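Local coordinates for protein aminotransferase class-III (Ochrobactrum anthropi, PDB 5GHG) that probably transfers amino groups between amines and keto acids or ketones as a class-III omega-transaminase, using the pyridoxal phosphate/pyridoxamine phosphate cofactor pair, at residues C183-R188 / V371-G376. The protein carries 1 engineered substitution. Numbering follows the deposited sequence.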
loop_
_atom_site.group_PDB
_atom_site.type_symbol
_atom_site.label_atom_id
_atom_site.label_comp_id
_atom_site.label_asym_id
_atom_site.label_seq_id
_atom_site.Cartn_x
_atom_site.Cartn_y
_atom_site.Cartn_z
ATOM N N CYS B 183 -22.860 14.460 2.182
ATOM C CA CYS B 183 -21.688 15.337 2.261
ATOM C C CYS B 183 -22.046 16.616 3.029
ATOM O O CYS B 183 -22.998 17.300 2.649
ATOM C CB CYS B 183 -21.197 15.710 0.871
ATOM S SG CYS B 183 -19.818 16.876 0.930
ATOM N N PRO B 184 -21.272 16.994 4.084
ATOM C CA PRO B 184 -21.588 18.211 4.852
ATOM C C PRO B 184 -21.062 19.485 4.210
ATOM O O PRO B 184 -20.300 20.239 4.810
ATOM C CB PRO B 184 -20.948 17.920 6.219
ATOM C CG PRO B 184 -19.812 17.023 5.918
ATOM C CD PRO B 184 -20.168 16.226 4.693
ATOM N N HIS B 185 -21.470 19.742 2.964
ATOM C CA HIS B 185 -21.022 20.923 2.221
ATOM C C HIS B 185 -22.195 21.886 2.060
ATOM O O HIS B 185 -23.010 21.732 1.151
ATOM C CB HIS B 185 -20.452 20.556 0.853
ATOM C CG HIS B 185 -19.781 21.715 0.165
ATOM N ND1 HIS B 185 -19.432 21.689 -1.162
ATOM C CD2 HIS B 185 -19.412 22.933 0.625
ATOM C CE1 HIS B 185 -18.861 22.831 -1.489
ATOM N NE2 HIS B 185 -18.836 23.604 -0.423
ATOM N N PHE B 186 -22.261 22.886 2.936
ATOM C CA PHE B 186 -23.433 23.759 2.996
ATOM C C PHE B 186 -23.656 24.489 1.668
ATOM O O PHE B 186 -24.788 24.581 1.177
ATOM C CB PHE B 186 -23.270 24.739 4.155
ATOM C CG PHE B 186 -24.419 25.687 4.326
ATOM C CD1 PHE B 186 -25.708 25.218 4.500
ATOM C CD2 PHE B 186 -24.192 27.062 4.354
ATOM C CE1 PHE B 186 -26.774 26.098 4.676
ATOM C CE2 PHE B 186 -25.258 27.955 4.536
ATOM C CZ PHE B 186 -26.552 27.459 4.692
ATOM N N TYR B 187 -22.582 24.992 1.064
ATOM C CA TYR B 187 -22.698 25.725 -0.196
ATOM C C TYR B 187 -23.344 24.889 -1.294
ATOM O O TYR B 187 -24.076 25.419 -2.136
ATOM C CB TYR B 187 -21.297 26.198 -0.627
ATOM C CG TYR B 187 -21.246 26.923 -1.960
ATOM C CD1 TYR B 187 -21.779 28.200 -2.096
ATOM C CD2 TYR B 187 -20.621 26.352 -3.062
ATOM C CE1 TYR B 187 -21.715 28.881 -3.315
ATOM C CE2 TYR B 187 -20.553 27.024 -4.278
ATOM C CZ TYR B 187 -21.099 28.284 -4.399
ATOM O OH TYR B 187 -21.041 28.954 -5.595
ATOM N N ARG B 188 -23.050 23.596 -1.335
ATOM C CA ARG B 188 -23.584 22.734 -2.390
ATOM C C ARG B 188 -24.812 21.925 -1.977
ATOM O O ARG B 188 -25.490 21.377 -2.838
ATOM C CB ARG B 188 -22.494 21.769 -2.886
ATOM C CG ARG B 188 -21.460 22.427 -3.822
ATOM C CD ARG B 188 -22.092 22.760 -5.162
ATOM N NE ARG B 188 -21.273 23.663 -5.965
ATOM C CZ ARG B 188 -21.710 24.283 -7.069
ATOM N NH1 ARG B 188 -22.950 24.083 -7.484
ATOM N NH2 ARG B 188 -20.920 25.107 -7.740
ATOM N N VAL B 371 -15.573 33.761 -8.187
ATOM C CA VAL B 371 -15.401 33.021 -6.938
ATOM C C VAL B 371 -16.800 32.747 -6.356
ATOM O O VAL B 371 -17.512 33.676 -5.968
ATOM C CB VAL B 371 -14.511 33.763 -5.967
ATOM C CG1 VAL B 371 -14.555 33.095 -4.580
ATOM C CG2 VAL B 371 -13.062 33.792 -6.483
ATOM N N GLY B 372 -17.185 31.474 -6.295
ATOM C CA GLY B 372 -18.450 31.109 -5.696
ATOM C C GLY B 372 -18.360 30.992 -4.190
ATOM O O GLY B 372 -19.266 31.422 -3.472
ATOM N N GLU B 373 -17.270 30.402 -3.696
ATOM C CA GLU B 373 -17.065 30.248 -2.250
ATOM C C GLU B 373 -15.591 30.160 -1.945
ATOM O O GLU B 373 -14.830 29.506 -2.670
ATOM C CB GLU B 373 -17.745 28.959 -1.732
ATOM C CG GLU B 373 -17.519 28.723 -0.237
ATOM C CD GLU B 373 -18.208 27.466 0.291
ATOM O OE1 GLU B 373 -18.083 26.392 -0.343
ATOM O OE2 GLU B 373 -18.886 27.545 1.325
ATOM N N VAL B 374 -15.189 30.787 -0.847
ATOM C CA VAL B 374 -13.902 30.524 -0.218
ATOM C C VAL B 374 -14.190 29.798 1.089
ATOM O O VAL B 374 -15.000 30.263 1.885
ATOM C CB VAL B 374 -13.116 31.831 0.021
ATOM C CG1 VAL B 374 -11.794 31.542 0.720
ATOM C CG2 VAL B 374 -12.916 32.570 -1.302
ATOM N N ARG B 375 -13.544 28.652 1.296
ATOM C CA ARG B 375 -13.700 27.879 2.522
ATOM C C ARG B 375 -12.334 27.371 2.984
ATOM O O ARG B 375 -11.410 27.223 2.185
ATOM C CB ARG B 375 -14.670 26.709 2.309
ATOM C CG ARG B 375 -14.350 25.841 1.099
ATOM C CD ARG B 375 -15.418 24.766 0.886
ATOM N NE ARG B 375 -15.061 23.881 -0.243
ATOM C CZ ARG B 375 -15.502 24.021 -1.484
ATOM N NH1 ARG B 375 -16.312 25.032 -1.801
ATOM N NH2 ARG B 375 -15.108 23.188 -2.425
ATOM N N GLY B 376 -12.200 27.110 4.279
ATOM C CA GLY B 376 -10.937 26.645 4.803
ATOM C C GLY B 376 -10.792 26.923 6.289
ATOM O O GLY B 376 -11.499 27.740 6.875
HETATM O O HOH W 1 -20.047 25.540 2.663
#
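A His-carboxylate hydrogen bond joins the large, cofactor-binding domain of this fold-type I aminotransferase to its C-terminal small domain: the start of the short helix 186-189, shortly after large-domain strand 178-181, meets strand 371-377 at the edge, within this chain, of the small-domain sheet. Glu373 follows the corner at Gly372, where both residues face Glu384 in a classic beta bulge, and its fully extended chain carries the carboxylate across to the helix. His185, at the N-cap position, meets it tip to tip: NE2 donates to the syn lone pair of Glu373 OE1 at 2.9 Å and 169°, with ring and carboxylate nearly coplanar. Arg149 NH2 hydrogen-bonds to His185 ND1, leaving the ring's proton on NE2, as this donation requires. The anti lone pair of Glu373 OE1 receives Arg375 NH1 at 2.7 Å in a salt bridge. The positive guanidinium, which also pairs with Glu384, would tend to keep Glu373 ionised. His185 NE2 sits above one guanidinium face near its rim, too poorly angled to NH1 for a hydrogen bond, the planes 64° apart. With CG of Tyr187 anti to the backbone N (chi1 177°), Glu373 CB lies over the centre of the Tyr187 ring face, 4.0 Å from the ring centroid, a CH-pi contact. Tyr187 OH packs against the bare Gly372 CA at 3.4 Å. The two donors on OE1 help to fix the carboxylate's rotation, as does a water that accepts from Tyr187 N and donates to Glu373 OE2 at 2.7 Å.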